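Local atomic coordinates of transmembrane oligosaccharyl transferase (Archaeoglobus fulgidus, PDB entry 3WAJ), a protein that belongs to the STT3/AglB family of oligosaccharyl transferases, membrane proteins that join a bundle of transmembrane helices to a large globular part. Residues G575-N580 with E593-F598; F588-E593 with S676-K681. All blocks are in the same frame, centred on the assembly; numbering follows the deposited sequence.

Contact 1: residues G575-N580 with E593-F598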
loop_
_atom_site.group_PDB
_atom_site.type_symbol
_atom_site.label_atom_id
_atom_site.label_comp_id
_atom_site.label_asym_id
_atom_site.label_seq_id
_atom_site.Cartn_x
_atom_site.Cartn_y
_atom_site.Cartn_z
ATOM N N GLY A 575 -0.033 -13.136 10.263
ATOM C CA GLY A 575 0.265 -14.383 10.959
ATOM C C GLY A 575 1.230 -15.296 10.192
ATOM O O GLY A 575 1.973 -14.833 9.329
ATOM N N ASN A 576 1.233 -16.587 10.521
ATOM C CA ASN A 576 2.074 -17.586 9.834
ATOM C C ASN A 576 1.806 -18.997 10.338
ATOM O O ASN A 576 1.203 -19.172 11.399
ATOM C CB ASN A 576 3.573 -17.287 10.000
ATOM C CG ASN A 576 4.013 -17.278 11.461
ATOM O OD1 ASN A 576 3.887 -18.282 12.183
ATOM N ND2 ASN A 576 4.526 -16.136 11.902
ATOM N N LYS A 577 2.295 -19.997 9.611
ATOM C CA LYS A 577 2.128 -21.391 10.051
ATOM C C LYS A 577 3.302 -21.932 10.863
ATOM O O LYS A 577 3.108 -22.719 11.786
ATOM C CB LYS A 577 1.792 -22.313 8.874
ATOM C CG LYS A 577 0.299 -22.440 8.622
ATOM C CD LYS A 577 -0.044 -22.793 7.177
ATOM C CE LYS A 577 0.911 -23.812 6.602
ATOM N NZ LYS A 577 0.639 -24.015 5.151
ATOM N N TYR A 578 4.514 -21.495 10.541
ATOM C CA TYR A 578 5.706 -22.022 11.220
ATOM C C TYR A 578 5.761 -21.706 12.733
ATOM O O TYR A 578 6.264 -22.516 13.513
ATOM C CB TYR A 578 6.992 -21.587 10.493
ATOM C CG TYR A 578 7.185 -20.087 10.432
ATOM C CD1 TYR A 578 6.768 -19.355 9.322
ATOM C CD2 TYR A 578 7.787 -19.402 11.480
ATOM C CE1 TYR A 578 6.948 -17.982 9.262
ATOM C CE2 TYR A 578 7.967 -18.028 11.427
ATOM C CZ TYR A 578 7.545 -17.330 10.316
ATOM O OH TYR A 578 7.722 -15.974 10.272
ATOM N N ASN A 579 5.239 -20.548 13.148
ATOM C CA ASN A 579 5.122 -20.229 14.584
ATOM C C ASN A 579 3.676 -20.251 15.090
ATOM O O ASN A 579 3.375 -19.746 16.177
ATOM C CB ASN A 579 5.781 -18.882 14.914
ATOM C CG ASN A 579 7.296 -18.957 14.928
ATOM O OD1 ASN A 579 7.876 -20.003 15.224
ATOM N ND2 ASN A 579 7.947 -17.843 14.605
ATOM N N ASN A 580 2.793 -20.828 14.281
ATOM C CA ASN A 580 1.367 -20.928 14.587
ATOM C C ASN A 580 0.708 -19.634 15.083
ATOM O O ASN A 580 -0.062 -19.637 16.043
ATOM C CB ASN A 580 1.125 -22.088 15.545
ATOM C CG ASN A 580 1.487 -23.427 14.924
ATOM O OD1 ASN A 580 0.829 -23.882 13.981
ATOM N ND2 ASN A 580 2.542 -24.058 15.438
ATOM N N GLU A 593 -9.722 -28.158 7.609
ATOM C CA GLU A 593 -10.673 -27.231 8.212
ATOM C C GLU A 593 -10.433 -27.024 9.721
ATOM O O GLU A 593 -10.629 -25.924 10.225
ATOM C CB GLU A 593 -12.121 -27.657 7.929
ATOM C CG GLU A 593 -13.133 -26.562 8.224
ATOM C CD GLU A 593 -14.564 -26.964 7.919
ATOM O OE1 GLU A 593 -14.814 -28.147 7.592
ATOM O OE2 GLU A 593 -15.446 -26.086 8.008
ATOM N N SER A 594 -10.001 -28.074 10.425
ATOM C CA SER A 594 -9.720 -27.990 11.865
ATOM C C SER A 594 -8.697 -26.919 12.213
ATOM O O SER A 594 -8.914 -26.131 13.139
ATOM C CB SER A 594 -9.228 -29.332 12.408
ATOM O OG SER A 594 -10.048 -30.370 11.933
ATOM N N TYR A 595 -7.576 -26.908 11.493
ATOM C CA TYR A 595 -6.552 -25.894 11.709
ATOM C C TYR A 595 -7.104 -24.496 11.417
ATOM O O TYR A 595 -6.881 -23.569 12.191
ATOM C CB TYR A 595 -5.315 -26.165 10.854
ATOM C CG TYR A 595 -4.147 -25.255 11.196
ATOM C CD1 TYR A 595 -3.199 -25.635 12.137
ATOM C CD2 TYR A 595 -3.997 -24.013 10.583
ATOM C CE1 TYR A 595 -2.128 -24.806 12.450
ATOM C CE2 TYR A 595 -2.936 -23.181 10.887
ATOM C CZ TYR A 595 -2.005 -23.579 11.820
ATOM O OH TYR A 595 -0.948 -22.749 12.122
ATOM N N ALA A 596 -7.825 -24.354 10.302
ATOM C CA ALA A 596 -8.469 -23.083 9.964
ATOM C C ALA A 596 -9.383 -22.588 11.088
ATOM O O ALA A 596 -9.395 -21.392 11.426
ATOM C CB ALA A 596 -9.250 -23.204 8.647
ATOM N N GLU A 597 -10.150 -23.525 11.643
ATOM C CA GLU A 597 -11.074 -23.269 12.750
ATOM C C GLU A 597 -10.328 -22.795 14.007
ATOM O O GLU A 597 -10.803 -21.922 14.735
ATOM C CB GLU A 597 -11.874 -24.539 13.047
ATOM C CG GLU A 597 -13.329 -24.315 13.364
ATOM C CD GLU A 597 -14.023 -23.467 12.340
ATOM O OE1 GLU A 597 -14.932 -22.720 12.730
ATOM O OE2 GLU A 597 -13.665 -23.541 11.153
ATOM N N PHE A 598 -9.150 -23.364 14.240
ATOM C CA PHE A 598 -8.291 -22.911 15.319
ATOM C C PHE A 598 -7.932 -21.446 15.089
ATOM O O PHE A 598 -8.070 -20.606 15.979
ATOM C CB PHE A 598 -7.032 -23.789 15.418
ATOM C CG PHE A 598 -5.847 -23.084 16.029
ATOM C CD1 PHE A 598 -5.778 -22.867 17.406
ATOM C CD2 PHE A 598 -4.798 -22.634 15.230
ATOM C CE1 PHE A 598 -4.685 -22.198 17.971
ATOM C CE2 PHE A 598 -3.695 -21.960 15.786
ATOM C CZ PHE A 598 -3.643 -21.741 17.156
#

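Contact 2: residues F588-E593 with S676-K681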
loop_
_atom_site.group_PDB
_atom_site.type_symbol
_atom_site.label_atom_id
_atom_site.label_comp_id
_atom_site.label_asym_id
_atom_site.label_seq_id
_atom_site.Cartn_x
_atom_site.Cartn_y
_atom_site.Cartn_z
ATOM N N PHE A 588 -5.737 -18.970 5.196
ATOM C CA PHE A 588 -5.939 -19.339 3.780
ATOM C C PHE A 588 -5.061 -20.453 3.227
ATOM O O PHE A 588 -5.423 -21.081 2.225
ATOM C CB PHE A 588 -5.877 -18.111 2.855
ATOM C CG PHE A 588 -6.972 -17.112 3.117
ATOM C CD1 PHE A 588 -8.273 -17.356 2.686
ATOM C CD2 PHE A 588 -6.709 -15.936 3.817
ATOM C CE1 PHE A 588 -9.308 -16.435 2.944
ATOM C CE2 PHE A 588 -7.730 -15.007 4.089
ATOM C CZ PHE A 588 -9.030 -15.255 3.654
ATOM N N THR A 589 -3.918 -20.709 3.860
ATOM C CA THR A 589 -3.080 -21.817 3.398
ATOM C C THR A 589 -3.226 -23.034 4.291
ATOM O O THR A 589 -2.442 -23.986 4.191
ATOM C CB THR A 589 -1.600 -21.463 3.371
ATOM O OG1 THR A 589 -1.157 -21.309 4.717
ATOM C CG2 THR A 589 -1.339 -20.175 2.562
ATOM N N ALA A 590 -4.198 -22.977 5.195
ATOM C CA ALA A 590 -4.427 -24.073 6.126
ATOM C C ALA A 590 -4.895 -25.288 5.331
ATOM O O ALA A 590 -5.802 -25.194 4.481
ATOM C CB ALA A 590 -5.450 -23.689 7.172
ATOM N N GLU A 591 -4.281 -26.428 5.617
ATOM C CA GLU A 591 -4.492 -27.623 4.819
ATOM C C GLU A 591 -5.584 -28.549 5.330
ATOM O O GLU A 591 -5.813 -29.607 4.749
ATOM C CB GLU A 591 -3.177 -28.364 4.635
ATOM C CG GLU A 591 -2.240 -27.645 3.681
ATOM C CD GLU A 591 -0.793 -27.979 3.932
ATOM O OE1 GLU A 591 -0.530 -28.949 4.676
ATOM O OE2 GLU A 591 0.079 -27.262 3.392
ATOM N N ASN A 592 -6.268 -28.146 6.398
ATOM C CA ASN A 592 -7.511 -28.810 6.818
ATOM C C ASN A 592 -8.438 -27.830 7.536
ATOM O O ASN A 592 -7.997 -26.782 8.013
ATOM C CB ASN A 592 -7.234 -30.056 7.678
ATOM C CG ASN A 592 -6.329 -29.759 8.847
ATOM O OD1 ASN A 592 -6.778 -29.239 9.879
ATOM N ND2 ASN A 592 -5.040 -30.074 8.697
ATOM N N GLU A 593 -9.722 -28.158 7.609
ATOM C CA GLU A 593 -10.673 -27.231 8.212
ATOM C C GLU A 593 -10.433 -27.024 9.721
ATOM O O GLU A 593 -10.629 -25.924 10.225
ATOM C CB GLU A 593 -12.121 -27.657 7.929
ATOM C CG GLU A 593 -13.133 -26.562 8.224
ATOM C CD GLU A 593 -14.564 -26.964 7.919
ATOM O OE1 GLU A 593 -14.814 -28.147 7.592
ATOM O OE2 GLU A 593 -15.446 -26.086 8.008
ATOM N N SER A 676 -6.104 -28.621 -1.287
ATOM C CA SER A 676 -6.505 -28.863 0.099
ATOM C C SER A 676 -6.522 -27.599 0.960
ATOM O O SER A 676 -7.007 -27.614 2.083
ATOM C CB SER A 676 -5.583 -29.887 0.743
ATOM O OG SER A 676 -5.874 -31.152 0.221
ATOM N N THR A 677 -5.980 -26.510 0.444
ATOM C CA THR A 677 -5.931 -25.287 1.231
ATOM C C THR A 677 -7.320 -24.687 1.344
ATOM O O THR A 677 -8.184 -24.940 0.482
ATOM C CB THR A 677 -4.973 -24.265 0.616
ATOM O OG1 THR A 677 -5.523 -23.795 -0.623
ATOM C CG2 THR A 677 -3.609 -24.912 0.395
ATOM N N MET A 678 -7.523 -23.894 2.396
ATOM C CA MET A 678 -8.770 -23.158 2.570
ATOM C C MET A 678 -9.035 -22.224 1.398
ATOM O O MET A 678 -10.182 -22.058 0.979
ATOM C CB MET A 678 -8.751 -22.349 3.867
ATOM C CG MET A 678 -9.011 -23.168 5.090
ATOM S SD MET A 678 -10.700 -23.815 5.146
ATOM C CE MET A 678 -11.603 -22.265 5.191
ATOM N N GLU A 679 -7.985 -21.602 0.875
ATOM C CA GLU A 679 -8.191 -20.680 -0.231
ATOM C C GLU A 679 -8.763 -21.420 -1.437
ATOM O O GLU A 679 -9.644 -20.898 -2.118
ATOM C CB GLU A 679 -6.926 -19.899 -0.604
ATOM C CG GLU A 679 -7.100 -19.027 -1.858
ATOM C CD GLU A 679 -8.234 -18.013 -1.708
ATOM O OE1 GLU A 679 -8.840 -17.605 -2.726
ATOM O OE2 GLU A 679 -8.509 -17.608 -0.562
ATOM N N ALA A 680 -8.319 -22.653 -1.675
ATOM C CA ALA A 680 -8.862 -23.402 -2.824
ATOM C C ALA A 680 -10.258 -23.932 -2.546
ATOM O O ALA A 680 -11.108 -23.947 -3.433
ATOM C CB ALA A 680 -7.934 -24.532 -3.263
ATOM N N LYS A 681 -10.480 -24.393 -1.318
ATOM C CA LYS A 681 -11.787 -24.923 -0.931
ATOM C C LYS A 681 -12.843 -23.829 -0.976
ATOM O O LYS A 681 -13.981 -24.066 -1.342
ATOM C CB LYS A 681 -11.718 -25.521 0.477
ATOM C CG LYS A 681 -10.983 -26.840 0.550
ATOM C CD LYS A 681 -10.805 -27.299 1.982
ATOM C CE LYS A 681 -10.144 -28.673 2.068
ATOM N NZ LYS A 681 -10.040 -29.098 3.477
HETATM O O HOH W 1 -8.346 -26.865 4.215
#

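Contact 1: residues G575-N580 with E593-F598
A type I beta turn, Lys577 to Asn580, in the loop that leads to helix 584-588 meets the first turns of helix 593-602, with Tyr595 and Asn580 carrying the contact at the protein surface. The phenol OH of Tyr595 donates to Asn580 OD1 at 2.8 Å, in the plane of the amide carbonyl and on one of its lone pairs, with a C=O...donor angle of 134°. The two side chains cross at about a right angle, and OD1 meets the tyrosine at the edge of its ring, 3.5 Å from CE1. The CB of Tyr595 points toward the turn, and chi1 of -171° sets CG anti to the backbone N. The aliphatic part of Lys577 also packs here, its CG 3.7 Å from Tyr595 OH and oblique to the ring, while its NZ turns away to a salt bridge with Glu627. One helical turn later, the edge of the Phe598 ring approaches the backbone of the turn, CZ standing 4.3 Å from Asn580 O.

Two hydrogen bonds hold the turn in shape. Asn580 N donates to Lys577 O, and Asn576 OD1 accepts from Asn579 N at 2.8 Å in an Asx motif, the donor lying above the carbonyl plane. Asparagine also suits position 580 because it tolerates positive phi well, and Asn580 has a phi of 47°. Tyrosine is long enough to span from helix to loop and ends in a donor. The contact therefore rests on one directed hydrogen bond with little apolar contact beside it, probably a modest surface link between turn and helix.

Contact 2: residues F588-E593 with S676-K681
A partly buried, largely backbone-mediated contact joins the N-terminus of helix 678-684 to the loop between helices 584-588 and 593-602: the carbonyl oxygens of Phe588 and Ala590 accept from its first N-H groups. Glu679 N donates to Phe588 O at 2.9 Å, in the carbonyl plane and on a lone pair. Met678 N reaches Ala590 O at 3.0 Å, in the plane of that carbonyl with a C=O...donor angle of 158°, although the hydrogen bond is bent at the hydrogen. The same oxygen receives a CA-H...O contact from Thr677 and a hydrogen bond from a water. That water also donates to Ser676 O at 2.6 Å and accepts from Lys681 NZ, tying the extended lysine to both segments.

Thr677 is the N-cap. Its OG1, set between the backbone N and the carbonyl carbon (chi1 68°), accepts from Ala680 N at 3.2 Å and is also hydrogen-bonded to Tyr674 O. Threonine suits this place because its short hydroxyl can fold back onto the first turn, while its methyl CG2 rests near Thr589 O.

Side chains fill in around these bonds. Ala590 CB lies 4.2 Å from Met678 CG, and the small methyl of alanine is consistent with the close approach of the two backbones. Glu679 OE2 comes 3.3 Å from Phe588 CD1, obliquely to the ring, with the carboxylate and ring planes 56° apart; its OE1 has a weak hydrogen bond to Ser610. The loop carbonyls of Phe588 and Ala590 thus take up the N-H groups of Glu679 and Met678, and the bond from Ala680 N to Thr677 OG1 that follows them is the classic helix N-cap.

How the contacts relate
The two contacts lie on the same side of the chain's centre, their own centres 10 Å apart, and they share Glu593 at the start of helix 593-602. Along the chain the order is 575-580, 588-593, 593-598, 676-681, so the segments of contact 1 and contact 2 alternate. Lys577 NZ of contact 1 sits 3.2 Å from Thr589 O of contact 2, a probable hydrogen bond, and Ala596 CB packs at 3.6 Å on Met678 CG. Helix 593-602 thus touches the turn through Tyr595 and helix 678-684 through Ala596, while the 588-593 loop meets both Lys577 and the start of helix 678-684, joining the AglB core region to chain more than eighty residues later.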